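Local coordinates for glideosome-associated protein 50 (Plasmodium falciparum 3D7, PDB 3TGH) that is a component of the glideosome, the complex for parasite gliding and host-cell invasion, and may help assemble it and anchor it to the inner membrane complex, at residues V39-N44 / L228-H233; I155-W160 / I193-D198; D198-S203 / G232-M237; A246-G251 / G275-E280; P75-L80 / Y126-F131. One frame throughout, in Å; residues are numbered along the deposited sequence. Where two conformers were deposited one is given.

Contact 1: V39-N44 / L228-H233. With CO (cobalt (II) ion), chain G.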
# COMPACT_ATOMS: atom_id res chain seq x y z
N VAL A 39 -3.41 -4.47 2.28
CA VAL A 39 -2.33 -3.50 2.28
C VAL A 39 -2.92 -2.14 2.61
O VAL A 39 -4.08 -1.86 2.29
CB VAL A 39 -1.56 -3.42 0.93
CG1 VAL A 39 -0.98 -4.78 0.55
CG2 VAL A 39 -2.46 -2.88 -0.19
N SER A 40 -2.13 -1.28 3.25
CA SER A 40 -2.61 0.04 3.64
C SER A 40 -1.71 1.16 3.16
O SER A 40 -0.68 1.43 3.77
CB SER A 40 -2.76 0.10 5.16
OG SER A 40 -3.26 1.37 5.57
N PRO A 41 -2.09 1.81 2.03
CA PRO A 41 -1.37 2.98 1.59
C PRO A 41 -1.74 4.19 2.43
O PRO A 41 -2.53 4.09 3.37
CB PRO A 41 -1.82 3.13 0.13
CG PRO A 41 -3.22 2.66 0.15
CD PRO A 41 -3.23 1.52 1.15
N GLY A 42 -1.17 5.34 2.11
CA GLY A 42 -1.46 6.56 2.84
C GLY A 42 -0.98 6.52 4.27
O GLY A 42 -0.05 5.78 4.60
N SER A 43 -1.61 7.30 5.12
CA SER A 43 -1.35 7.26 6.56
C SER A 43 -2.22 6.20 7.22
O SER A 43 -3.20 5.72 6.64
CB SER A 43 -1.62 8.63 7.20
OG SER A 43 -0.68 9.59 6.77
N ASN A 44 -1.87 5.85 8.45
CA ASN A 44 -2.70 4.99 9.28
C ASN A 44 -3.62 5.84 10.15
O ASN A 44 -4.84 5.84 9.96
CB ASN A 44 -1.84 4.07 10.16
CG ASN A 44 -1.08 3.05 9.36
OD1 ASN A 44 -1.64 2.39 8.47
ND2 ASN A 44 0.21 2.89 9.67
N LEU A 228 1.56 -1.68 -10.59
CA LEU A 228 0.74 -0.75 -9.80
C LEU A 228 1.59 0.00 -8.78
O LEU A 228 2.39 -0.61 -8.07
CB LEU A 228 -0.31 -1.50 -9.00
CG LEU A 228 -1.71 -1.80 -9.53
CD1 LEU A 228 -1.69 -2.46 -10.87
CD2 LEU A 228 -2.42 -2.65 -8.49
N TYR A 229 1.38 1.31 -8.67
CA TYR A 229 1.81 2.06 -7.50
C TYR A 229 0.55 2.52 -6.78
O TYR A 229 -0.21 3.31 -7.32
CB TYR A 229 2.71 3.25 -7.85
CG TYR A 229 3.06 4.11 -6.63
CD1 TYR A 229 3.55 3.53 -5.47
CD2 TYR A 229 2.87 5.48 -6.64
CE1 TYR A 229 3.84 4.29 -4.35
CE2 TYR A 229 3.18 6.26 -5.52
CZ TYR A 229 3.66 5.66 -4.38
OH TYR A 229 3.96 6.41 -3.26
N ILE A 230 0.31 1.96 -5.60
CA ILE A 230 -0.87 2.25 -4.79
C ILE A 230 -0.49 3.24 -3.69
O ILE A 230 0.41 2.97 -2.88
CB ILE A 230 -1.45 0.96 -4.16
CG1 ILE A 230 -1.69 -0.12 -5.23
CG2 ILE A 230 -2.75 1.30 -3.38
CD1 ILE A 230 -2.10 -1.51 -4.66
N SER A 231 -1.15 4.39 -3.67
CA SER A 231 -0.86 5.43 -2.70
C SER A 231 -2.15 5.92 -2.05
O SER A 231 -3.25 5.48 -2.40
CB SER A 231 -0.11 6.57 -3.37
OG SER A 231 -0.87 7.10 -4.43
N GLY A 232 -2.00 6.81 -1.08
CA GLY A 232 -3.12 7.39 -0.37
C GLY A 232 -2.90 8.89 -0.32
O GLY A 232 -2.71 9.51 -1.37
N HIS A 233 -2.92 9.45 0.88
CA HIS A 233 -2.59 10.85 1.15
C HIS A 233 -3.69 11.80 0.70
O HIS A 233 -4.23 12.54 1.51
CB HIS A 233 -1.25 11.24 0.50
CG HIS A 233 -0.66 12.47 1.08
ND1 HIS A 233 0.28 12.45 2.09
CD2 HIS A 233 -0.88 13.78 0.81
CE1 HIS A 233 0.62 13.69 2.41
NE2 HIS A 233 -0.08 14.51 1.64
CO CO G . 0.49 16.61 1.43
O HOH W 1 0.09 17.02 3.36
O HOH W 2 2.67 16.23 2.50
O HOH W 3 -1.53 17.29 0.57
O HOH W 4 1.64 16.30 -0.65
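P41 and G42 press against the chain from I230 to H233, backbone against backbone, with the CA atoms of G42 and G232 3.7 Å apart. The two glycines, without side chains, let the backbones come this close; G42 also has a positive phi (67°), which favours glycine. Beside them the proline ring leans on the strand end, its CB 3.6 Å from the carbonyl carbon of S231. Its CG reaches CG2 of I230 at 3.8 Å, the branch that stands anti to the backbone N of I230. In the calcineurin-like metallophosphoesterase fold these are loops at the C-terminal ends of strands from the two facing sheets, the usual seat of the metal site. D11 ties them together, OD1 taking the N-H of S43 and OD2 that of H233. The far end is looser and wet: the H233 ring swings clear of 39-44, and its NE2 holds cobalt at 2.2 Å among four waters, while ND1 bonds to D198.

Contact 2: I155-W160 / I193-D198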
# COMPACT_ATOMS: atom_id res chain seq x y z
N ILE A 155 6.25 -4.24 -2.67
CA ILE A 155 7.31 -3.40 -2.14
C ILE A 155 6.66 -2.22 -1.41
O ILE A 155 5.80 -1.51 -1.95
CB ILE A 155 8.25 -2.92 -3.25
CG1 ILE A 155 8.99 -4.13 -3.85
CG2 ILE A 155 9.25 -1.89 -2.72
CD1 ILE A 155 9.61 -3.86 -5.21
N PHE A 156 7.04 -2.05 -0.15
CA PHE A 156 6.44 -1.04 0.71
C PHE A 156 7.45 0.06 0.97
O PHE A 156 8.56 -0.19 1.44
CB PHE A 156 5.96 -1.66 2.03
CG PHE A 156 4.90 -2.70 1.84
CD1 PHE A 156 5.25 -4.02 1.56
CD2 PHE A 156 3.55 -2.36 1.90
CE1 PHE A 156 4.26 -4.99 1.35
CE2 PHE A 156 2.57 -3.31 1.69
CZ PHE A 156 2.93 -4.64 1.40
N ILE A 157 7.07 1.30 0.64
CA ILE A 157 7.97 2.44 0.77
C ILE A 157 7.43 3.48 1.74
O ILE A 157 6.22 3.59 1.94
CB ILE A 157 8.25 3.12 -0.61
CG1 ILE A 157 6.98 3.62 -1.27
CG2 ILE A 157 8.95 2.15 -1.55
CD1 ILE A 157 7.24 4.43 -2.57
N ASP A 158 8.35 4.22 2.35
CA ASP A 158 8.01 5.36 3.16
C ASP A 158 8.37 6.60 2.37
O ASP A 158 9.55 6.95 2.24
CB ASP A 158 8.75 5.36 4.49
CG ASP A 158 8.22 6.43 5.42
OD1 ASP A 158 8.22 7.61 5.03
OD2 ASP A 158 7.75 6.09 6.52
N THR A 159 7.35 7.26 1.83
CA THR A 159 7.59 8.39 0.95
C THR A 159 8.11 9.64 1.68
O THR A 159 8.66 10.53 1.04
CB THR A 159 6.36 8.73 0.10
OG1 THR A 159 5.20 8.83 0.92
CG2 THR A 159 6.12 7.66 -0.96
N TRP A 160 7.96 9.71 3.01
CA TRP A 160 8.55 10.82 3.75
C TRP A 160 10.04 10.60 3.96
O TRP A 160 10.84 11.53 3.79
CB TRP A 160 7.83 11.09 5.07
CG TRP A 160 8.33 12.36 5.66
CD1 TRP A 160 8.27 13.61 5.09
CD2 TRP A 160 9.02 12.53 6.90
NE1 TRP A 160 8.87 14.53 5.90
CE2 TRP A 160 9.33 13.90 7.03
CE3 TRP A 160 9.38 11.66 7.94
CZ2 TRP A 160 10.01 14.42 8.13
CZ3 TRP A 160 10.05 12.18 9.04
CH2 TRP A 160 10.35 13.55 9.13
N ILE A 193 4.56 -6.83 -9.95
CA ILE A 193 5.24 -5.97 -8.97
C ILE A 193 4.29 -4.84 -8.58
O ILE A 193 3.82 -4.10 -9.45
CB ILE A 193 6.56 -5.38 -9.50
CG1 ILE A 193 7.47 -6.49 -10.05
CG2 ILE A 193 7.30 -4.62 -8.40
CD1 ILE A 193 8.69 -5.96 -10.79
N ILE A 194 4.02 -4.74 -7.28
CA ILE A 194 3.09 -3.77 -6.72
C ILE A 194 3.83 -2.98 -5.65
O ILE A 194 4.42 -3.55 -4.73
CB ILE A 194 1.86 -4.47 -6.08
CG1 ILE A 194 1.07 -5.26 -7.14
CG2 ILE A 194 0.93 -3.44 -5.39
CD1 ILE A 194 1.59 -6.67 -7.35
N VAL A 195 3.80 -1.66 -5.76
CA VAL A 195 4.44 -0.79 -4.78
C VAL A 195 3.34 -0.04 -4.02
O VAL A 195 2.34 0.37 -4.60
CB VAL A 195 5.41 0.18 -5.46
CG1 VAL A 195 6.10 1.08 -4.44
CG2 VAL A 195 6.46 -0.58 -6.30
N VAL A 196 3.54 0.10 -2.71
CA VAL A 196 2.57 0.72 -1.81
C VAL A 196 3.25 1.81 -1.01
O VAL A 196 4.31 1.58 -0.42
CB VAL A 196 2.01 -0.35 -0.81
CG1 VAL A 196 1.04 0.29 0.18
CG2 VAL A 196 1.33 -1.49 -1.57
N GLY A 197 2.66 3.01 -0.98
CA GLY A 197 3.24 4.13 -0.26
C GLY A 197 2.19 5.14 0.15
O GLY A 197 0.98 4.91 -0.04
N ASP A 198 2.64 6.27 0.69
CA ASP A 198 1.73 7.32 1.14
C ASP A 198 1.45 8.34 0.01
O ASP A 198 0.33 8.45 -0.48
CB ASP A 198 2.29 8.01 2.39
CG ASP A 198 1.50 9.24 2.79
OD1 ASP A 198 0.25 9.22 2.68
OD2 ASP A 198 2.11 10.23 3.25
O HOH W 5 4.73 5.78 2.72
O HOH W 6 4.79 10.27 3.15
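I155 and F156 pair with V195 and V196 as parallel neighbours, and three backbone hydrogen bonds join them. I155 N gives to I194 O at 2.8 Å, V196 N returns the bond to I155 O, and I157 N closes the run on V196 O in a nearly straight bond (175° at the hydrogen). I155 O also receives the CA-H of V195, the CA 3.2 Å away.

Apolar contacts line both faces of the sheet. On one, I155 and I193 point the same way, CD1 of I155 meeting CG2 of I193 at 4.0 Å; I155 lies under L179 and L183 of helix 169-189, I193 under A186. On the other, the F156 ring lies beside V196, its CD2 3.7 Å from the valine CB; the same ring stacks with Y128. The unit is a beta-alpha-beta crossover, strand 148-156, helix 169-189 and strand 192-196, within the phosphoesterase core. Past the strands, I157 sets CG1 between its backbone N and carbonyl carbon (chi1 59°), where it lies 3.5 Å from V196 O; G197 CA, bearing no side chain, is 3.9 Å from that CG1.

Water carries the polar contacts beyond. One water gives to I157 O and accepts from T159 N and, weakly, D198 N. A second is shared by T159 OG1 and D198 OD2, each 2.7 Å from its oxygen. T159 OG1 bonds also to Q199 N, and D198 OD2 to H233 and T82 N.

Contact 3: D198-S203 / G232-M237. With CO (cobalt (II) ion), chain G.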
# COMPACT_ATOMS: atom_id res chain seq x y z
N ASP A 198 2.64 6.27 0.69
CA ASP A 198 1.73 7.32 1.14
C ASP A 198 1.45 8.34 0.01
O ASP A 198 0.33 8.45 -0.48
CB ASP A 198 2.29 8.01 2.39
CG ASP A 198 1.50 9.24 2.79
OD1 ASP A 198 0.25 9.22 2.68
OD2 ASP A 198 2.11 10.23 3.25
N GLN A 199 2.49 9.07 -0.40
CA GLN A 199 2.35 10.16 -1.36
C GLN A 199 2.29 9.65 -2.82
O GLN A 199 3.19 8.95 -3.27
CB GLN A 199 3.51 11.14 -1.19
CG GLN A 199 3.61 12.23 -2.24
CD GLN A 199 2.44 13.19 -2.20
OE1 GLN A 199 2.15 13.79 -1.16
NE2 GLN A 199 1.78 13.37 -3.34
N PRO A 200 1.23 10.03 -3.56
CA PRO A 200 1.19 9.70 -5.00
C PRO A 200 2.22 10.46 -5.83
O PRO A 200 2.58 11.59 -5.49
CB PRO A 200 -0.22 10.11 -5.44
CG PRO A 200 -0.77 10.92 -4.35
CD PRO A 200 -0.04 10.60 -3.10
N ILE A 201 2.65 9.84 -6.91
CA ILE A 201 3.43 10.50 -7.94
C ILE A 201 2.48 11.37 -8.77
O ILE A 201 2.76 12.54 -9.02
CB ILE A 201 4.13 9.47 -8.85
CG1 ILE A 201 5.18 8.69 -8.06
CG2 ILE A 201 4.76 10.18 -10.07
CD1 ILE A 201 5.66 7.42 -8.77
N TYR A 202 1.37 10.77 -9.20
CA TYR A 202 0.37 11.46 -10.01
C TYR A 202 -0.97 11.41 -9.30
O TYR A 202 -1.38 10.37 -8.79
CB TYR A 202 0.23 10.78 -11.37
CG TYR A 202 1.45 10.86 -12.26
CD1 TYR A 202 2.11 12.06 -12.48
CD2 TYR A 202 1.92 9.72 -12.91
CE1 TYR A 202 3.22 12.12 -13.31
CE2 TYR A 202 3.02 9.77 -13.74
CZ TYR A 202 3.67 10.98 -13.94
OH TYR A 202 4.76 11.02 -14.77
N SER A 203 -1.66 12.55 -9.25
CA SER A 203 -2.95 12.64 -8.57
C SER A 203 -3.73 13.87 -9.03
O SER A 203 -3.17 14.97 -9.14
CB SER A 203 -2.76 12.70 -7.05
OG SER A 203 -3.99 12.87 -6.35
N GLY A 232 -2.00 6.81 -1.08
CA GLY A 232 -3.12 7.39 -0.37
C GLY A 232 -2.90 8.89 -0.32
O GLY A 232 -2.71 9.51 -1.37
N HIS A 233 -2.92 9.45 0.88
CA HIS A 233 -2.59 10.85 1.15
C HIS A 233 -3.69 11.80 0.70
O HIS A 233 -4.23 12.54 1.51
CB HIS A 233 -1.25 11.24 0.50
CG HIS A 233 -0.66 12.47 1.08
ND1 HIS A 233 0.28 12.45 2.09
CD2 HIS A 233 -0.88 13.78 0.81
CE1 HIS A 233 0.62 13.69 2.41
NE2 HIS A 233 -0.08 14.51 1.64
N ASP A 234 -3.99 11.79 -0.59
CA ASP A 234 -5.17 12.48 -1.10
C ASP A 234 -6.40 11.63 -0.79
O ASP A 234 -6.43 10.43 -1.07
CB ASP A 234 -5.03 12.74 -2.60
CG ASP A 234 -3.98 13.80 -2.90
OD1 ASP A 234 -3.79 14.71 -2.07
OD2 ASP A 234 -3.34 13.73 -3.98
N ASN A 235 -7.41 12.26 -0.20
CA ASN A 235 -8.57 11.55 0.33
C ASN A 235 -9.63 11.33 -0.73
O ASN A 235 -10.72 11.91 -0.68
CB ASN A 235 -9.14 12.26 1.56
CG ASN A 235 -8.11 12.45 2.65
OD1 ASN A 235 -7.97 13.55 3.18
ND2 ASN A 235 -7.37 11.39 2.98
N ASN A 236 -9.27 10.49 -1.69
CA ASN A 236 -10.14 10.16 -2.81
C ASN A 236 -9.70 8.83 -3.41
O ASN A 236 -8.73 8.22 -2.94
CB ASN A 236 -10.11 11.28 -3.87
CG ASN A 236 -8.72 11.53 -4.43
OD1 ASN A 236 -8.04 12.47 -4.02
ND2 ASN A 236 -8.29 10.70 -5.37
N MET A 237 -10.45 8.38 -4.41
CA MET A 237 -10.06 7.21 -5.18
C MET A 237 -9.77 7.67 -6.60
O MET A 237 -10.45 8.56 -7.12
CB MET A 237 -11.16 6.15 -5.15
CG MET A 237 -11.37 5.54 -3.76
SD MET A 237 -12.62 4.22 -3.68
CE MET A 237 -14.01 5.01 -4.44
CO CO G . 0.49 16.61 1.43
O HOH W 4 1.64 16.30 -0.65
O HOH W 7 -5.68 10.87 -6.68
O HOH W 1 0.09 17.02 3.36
O HOH W 2 2.67 16.23 2.50
O HOH W 3 -1.53 17.29 0.57
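The H233 ring has the Q199 amide oxygen over the centre of one face, OE1 standing 3.6 Å above the plane, and the D198 carboxylate at its edge. H233 ND1 donates to D198 OD2 at 3.1 Å, approaching on the syn side but 35° out of the carboxylate plane; a weaker branch goes to OD1. Carboxylate and ring are turned 47° against each other. Q199 NE2 bonds to P200 O at 2.9 Å and to S207 OG, which holds the amide with OE1 over the ring. Alongside, the backbone N of G232 bonds to D198 O, and CD of P200 lies 3.4 Å from G232 O. Farther along, S203 OG gives a short 2.6 Å bond to the anti side of D234 OD2, which S207 also grips; a water links the same OG to N236 ND2. Cobalt sits on H233 NE2, one of its waters donating to Q199 OE1. D198 is thus a second-shell residue that orients the imidazole, and its negative charge probably makes NE2 a stronger metal donor.

Contact 4: A246-G251 / G275-E280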
# COMPACT_ATOMS: atom_id res chain seq x y z
N ALA A 246 -0.23 1.46 -13.67
CA ALA A 246 -1.39 2.08 -13.06
C ALA A 246 -0.98 2.76 -11.75
O ALA A 246 -0.36 2.16 -10.89
CB ALA A 246 -2.47 1.05 -12.80
N HIS A 247 -1.35 4.03 -11.62
CA HIS A 247 -1.21 4.76 -10.38
C HIS A 247 -2.58 4.77 -9.73
O HIS A 247 -3.53 5.32 -10.27
CB HIS A 247 -0.73 6.19 -10.66
CG HIS A 247 0.60 6.24 -11.34
ND1 HIS A 247 1.77 6.52 -10.66
CD2 HIS A 247 0.96 6.03 -12.63
CE1 HIS A 247 2.79 6.49 -11.51
NE2 HIS A 247 2.32 6.20 -12.71
N ILE A 248 -2.68 4.13 -8.57
CA ILE A 248 -3.95 4.02 -7.89
C ILE A 248 -3.89 4.81 -6.60
O ILE A 248 -3.00 4.58 -5.77
CB ILE A 248 -4.28 2.56 -7.58
CG1 ILE A 248 -4.48 1.77 -8.88
CG2 ILE A 248 -5.52 2.49 -6.69
CD1 ILE A 248 -4.70 0.29 -8.66
N THR A 249 -4.82 5.76 -6.44
CA THR A 249 -5.01 6.43 -5.17
C THR A 249 -6.18 5.76 -4.44
O THR A 249 -7.27 5.56 -5.01
CB THR A 249 -5.32 7.92 -5.31
OG1 THR A 249 -4.33 8.54 -6.14
CG2 THR A 249 -5.32 8.59 -3.94
N CYS A 250 -5.93 5.41 -3.19
CA CYS A 250 -6.91 4.77 -2.34
C CYS A 250 -6.75 5.40 -0.96
O CYS A 250 -6.27 4.77 -0.02
CB CYS A 250 -6.68 3.26 -2.33
SG CYS A 250 -7.96 2.32 -1.51
N GLY A 251 -7.14 6.68 -0.86
CA GLY A 251 -6.92 7.47 0.35
C GLY A 251 -8.18 7.89 1.09
O GLY A 251 -8.13 8.73 1.99
N GLY A 275 -14.28 4.94 0.58
CA GLY A 275 -14.26 3.59 0.04
C GLY A 275 -12.93 2.88 0.16
O GLY A 275 -12.11 3.21 1.00
N PHE A 276 -12.74 1.89 -0.71
CA PHE A 276 -11.55 1.05 -0.67
C PHE A 276 -11.42 0.32 -2.00
O PHE A 276 -12.32 0.41 -2.85
CB PHE A 276 -11.63 0.07 0.51
CG PHE A 276 -12.84 -0.84 0.46
CD1 PHE A 276 -12.77 -2.08 -0.16
CD2 PHE A 276 -14.03 -0.47 1.07
CE1 PHE A 276 -13.88 -2.91 -0.22
CE2 PHE A 276 -15.14 -1.29 1.03
CZ PHE A 276 -15.07 -2.52 0.39
N CYS A 277 -10.33 -0.43 -2.17
CA CYS A 277 -10.13 -1.24 -3.37
C CYS A 277 -9.99 -2.71 -3.07
O CYS A 277 -9.48 -3.09 -2.01
CB CYS A 277 -8.86 -0.81 -4.08
SG CYS A 277 -8.91 0.81 -4.74
N VAL A 278 -10.41 -3.54 -4.02
CA VAL A 278 -10.12 -4.96 -4.00
C VAL A 278 -9.39 -5.30 -5.30
O VAL A 278 -9.80 -4.87 -6.38
CB VAL A 278 -11.39 -5.80 -3.84
CG1 VAL A 278 -11.06 -7.28 -3.89
CG2 VAL A 278 -12.09 -5.44 -2.52
N HIS A 279 -8.30 -6.05 -5.19
CA HIS A 279 -7.43 -6.34 -6.32
C HIS A 279 -7.35 -7.84 -6.49
O HIS A 279 -7.27 -8.57 -5.51
CB HIS A 279 -6.02 -5.80 -6.11
CG HIS A 279 -5.97 -4.38 -5.62
ND1 HIS A 279 -5.83 -3.31 -6.47
CD2 HIS A 279 -6.02 -3.87 -4.37
CE1 HIS A 279 -5.79 -2.19 -5.76
NE2 HIS A 279 -5.91 -2.51 -4.48
N GLU A 280 -7.36 -8.29 -7.74
CA GLU A 280 -7.30 -9.71 -8.07
C GLU A 280 -6.16 -9.95 -9.07
O GLU A 280 -6.17 -9.41 -10.18
CB GLU A 280 -8.64 -10.17 -8.66
CG GLU A 280 -9.87 -9.85 -7.78
CD GLU A 280 -11.22 -10.02 -8.49
OE1 GLU A 280 -11.26 -10.27 -9.72
OE2 GLU A 280 -12.26 -9.88 -7.81
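C250 lays its SG over the backbone of segment 275-280, 3.9 Å from the CA of F276 and 3.7 Å from the SG of C277. The two sulfurs are in van der Waals contact, far too distant for a disulfide. In C250 the SG is anti to the backbone N (chi1 -172°), in C277 it is anti to the carbonyl carbon (chi1 -66°). Next along, I248 touches C277 SG with CG2 at 4.3 Å and slides past H279 in the opposite direction, its CD1 at the imidazole edge, 4.0 Å from CE1. Both nitrogens of that buried ring are engaged, NE2 with S8 and ND1 with T288, which fixes its rotation, and F6 stacks on it. No hydrogen bond joins the two strands, whose axes come within 7.7 Å, their N-to-C directions 138° apart, because they belong to different sheets packed face to face. F290 of strand 285-292 touches both I248 and C277, strand 228-231 flanks I248 and H279, and F276 turns away to helix 17-32.

Contact 5: P75-L80 / Y126-F131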
# COMPACT_ATOMS: atom_id res chain seq x y z
N PRO A 75 -3.06 -10.86 7.36
CA PRO A 75 -2.05 -9.81 7.41
C PRO A 75 -2.60 -8.45 6.99
O PRO A 75 -3.43 -8.38 6.10
CB PRO A 75 -1.00 -10.28 6.39
CG PRO A 75 -1.17 -11.75 6.35
CD PRO A 75 -2.64 -11.97 6.48
N PHE A 76 -2.13 -7.41 7.68
CA PHE A 76 -2.43 -6.01 7.39
C PHE A 76 -1.07 -5.34 7.19
O PHE A 76 -0.43 -4.90 8.16
CB PHE A 76 -3.19 -5.41 8.57
CG PHE A 76 -3.70 -4.01 8.33
CD1 PHE A 76 -4.96 -3.80 7.79
CD2 PHE A 76 -2.96 -2.91 8.72
CE1 PHE A 76 -5.45 -2.51 7.59
CE2 PHE A 76 -3.44 -1.62 8.52
CZ PHE A 76 -4.68 -1.43 7.95
N PHE A 77 -0.60 -5.32 5.94
CA PHE A 77 0.72 -4.81 5.58
C PHE A 77 0.58 -3.31 5.44
O PHE A 77 -0.11 -2.84 4.53
CB PHE A 77 1.22 -5.37 4.25
CG PHE A 77 1.46 -6.86 4.24
CD1 PHE A 77 2.58 -7.39 4.84
CD2 PHE A 77 0.58 -7.71 3.58
CE1 PHE A 77 2.81 -8.76 4.83
CE2 PHE A 77 0.80 -9.08 3.57
CZ PHE A 77 1.91 -9.60 4.19
N THR A 78 1.21 -2.57 6.33
CA THR A 78 1.04 -1.13 6.32
C THR A 78 2.36 -0.37 6.22
O THR A 78 3.44 -0.93 6.33
CB THR A 78 0.20 -0.67 7.52
OG1 THR A 78 -0.17 0.70 7.31
CG2 THR A 78 0.96 -0.80 8.82
N VAL A 79 2.22 0.92 5.92
CA VAL A 79 3.33 1.87 5.93
C VAL A 79 2.85 3.13 6.64
O VAL A 79 1.65 3.31 6.87
CB VAL A 79 3.76 2.28 4.51
CG1 VAL A 79 4.36 1.10 3.76
CG2 VAL A 79 2.57 2.86 3.73
N LEU A 80 3.80 3.99 6.98
CA LEU A 80 3.48 5.28 7.57
C LEU A 80 3.27 6.32 6.49
O LEU A 80 3.91 6.31 5.43
CB LEU A 80 4.62 5.73 8.48
CG LEU A 80 4.49 5.41 9.97
CD1 LEU A 80 3.70 4.15 10.30
CD2 LEU A 80 5.82 5.46 10.65
N TYR A 126 10.08 0.77 8.29
CA TYR A 126 9.37 1.84 7.60
C TYR A 126 9.26 1.56 6.09
O TYR A 126 8.33 2.03 5.44
CB TYR A 126 10.04 3.19 7.87
CG TYR A 126 10.07 3.53 9.35
CD1 TYR A 126 8.89 3.82 10.04
CD2 TYR A 126 11.26 3.50 10.08
CE1 TYR A 126 8.89 4.10 11.40
CE2 TYR A 126 11.27 3.78 11.45
CZ TYR A 126 10.08 4.08 12.10
OH TYR A 126 10.06 4.36 13.45
N TRP A 127 10.22 0.80 5.56
CA TRP A 127 10.18 0.28 4.20
C TRP A 127 10.57 -1.20 4.25
O TRP A 127 11.41 -1.61 5.07
CB TRP A 127 11.12 1.05 3.26
CG TRP A 127 12.57 0.94 3.61
CD1 TRP A 127 13.48 0.09 3.07
CD2 TRP A 127 13.27 1.72 4.58
NE1 TRP A 127 14.72 0.29 3.65
CE2 TRP A 127 14.61 1.28 4.59
CE3 TRP A 127 12.89 2.75 5.45
CZ2 TRP A 127 15.57 1.83 5.43
CZ3 TRP A 127 13.84 3.30 6.29
CH2 TRP A 127 15.17 2.84 6.28
N TYR A 128 9.97 -2.00 3.38
CA TYR A 128 10.18 -3.46 3.39
C TYR A 128 9.56 -4.10 2.14
O TYR A 128 9.11 -3.39 1.22
CB TYR A 128 9.62 -4.09 4.69
CG TYR A 128 8.12 -3.96 4.89
CD1 TYR A 128 7.57 -2.79 5.40
CD2 TYR A 128 7.25 -5.01 4.58
CE1 TYR A 128 6.21 -2.64 5.57
CE2 TYR A 128 5.88 -4.89 4.76
CZ TYR A 128 5.36 -3.69 5.25
OH TYR A 128 4.01 -3.56 5.44
N HIS A 129 9.58 -5.42 2.07
CA HIS A 129 9.01 -6.14 0.93
C HIS A 129 8.36 -7.42 1.38
O HIS A 129 8.65 -7.92 2.47
CB HIS A 129 10.09 -6.46 -0.10
CG HIS A 129 11.30 -7.10 0.50
ND1 HIS A 129 12.42 -6.39 0.85
CD2 HIS A 129 11.53 -8.38 0.88
CE1 HIS A 129 13.32 -7.20 1.38
NE2 HIS A 129 12.80 -8.42 1.40
N TYR A 130 7.49 -7.95 0.53
CA TYR A 130 6.81 -9.22 0.74
C TYR A 130 6.69 -9.89 -0.63
O TYR A 130 6.05 -9.37 -1.54
CB TYR A 130 5.43 -8.97 1.35
CG TYR A 130 4.52 -10.18 1.40
CD1 TYR A 130 4.87 -11.31 2.13
CD2 TYR A 130 3.28 -10.18 0.74
CE1 TYR A 130 4.03 -12.43 2.18
CE2 TYR A 130 2.44 -11.29 0.79
CZ TYR A 130 2.82 -12.41 1.51
OH TYR A 130 1.98 -13.49 1.56
N PHE A 131 7.36 -11.02 -0.78
CA PHE A 131 7.33 -11.77 -2.03
C PHE A 131 6.47 -13.00 -1.79
O PHE A 131 6.64 -13.69 -0.79
CB PHE A 131 8.73 -12.21 -2.43
CG PHE A 131 9.54 -11.14 -3.11
CD1 PHE A 131 9.99 -10.04 -2.40
CD2 PHE A 131 9.88 -11.26 -4.45
CE1 PHE A 131 10.73 -9.04 -3.03
CE2 PHE A 131 10.64 -10.27 -5.07
CZ PHE A 131 11.07 -9.17 -4.36
O HOH W 8 6.57 3.54 6.70
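Y128 OH donates to the carbonyl oxygen of T78 at 2.8 Å, the one direct hydrogen bond between 75-80 and 126-131. The hydroxyl is tilted 28° from the carbonyl plane, while T78 O itself lies in the plane of the tyrosine ring, at its edge. Y128 holds CG between its backbone N and carbonyl carbon, and the OH at the far end of the ring packs 3.5 Å from the CB of F77.

F77 crosses Y128 at about a right angle and goes on to Y130. There the two rings form an offset stack, centroids 4.6 Å apart and planes 28° apart, with CZ of F77 over the centre of one Y130 face. At the other end, CD2 of L80 meets the edge of the Y126 ring, 3.4 Å from CE1, a tight contact, with L80 away from the usual rotamers. A water bridges the backbones alongside, accepting from L80 N and giving to Y126 O at 2.6 Å.

Around them, F156 stacks on Y128, helix 89-97 sends Y89 against both L80 and Y126, and T78 OG1 bonds to N44. The strands cross at 141° with axes 9.6 Å apart, too far for backbone pairing. Such layering of aromatic and aliphatic side chains between two mixed sheets is the core of the two-sheet alpha/beta sandwich of the metallophosphoesterase fold.

How the contacts relate
From the N terminus, segment 39-44 opens the widest loop, which contact 1 closes at L228, 184 residues on from N44. Nested inside it are contact 5 (75-80 with 126-131) and then contact 2 (155-160 with 193-198), one after the other. Contact 3 starts where contact 2 ends, at D198, and returns to 232-237, sharing G232 and H233 with contact 1. Contact 4 (246-251 with 275-280) follows outside that loop. Contacts 1, 4 and 5 tie one sheet to the other, whereas contact 2 joins neighbours within one. Backbone bonds link them in turn: S40 to F77, F156 to Y128, V195 to I230, S231 to C250. Contacts 1 and 3 meet at the cobalt, through H233.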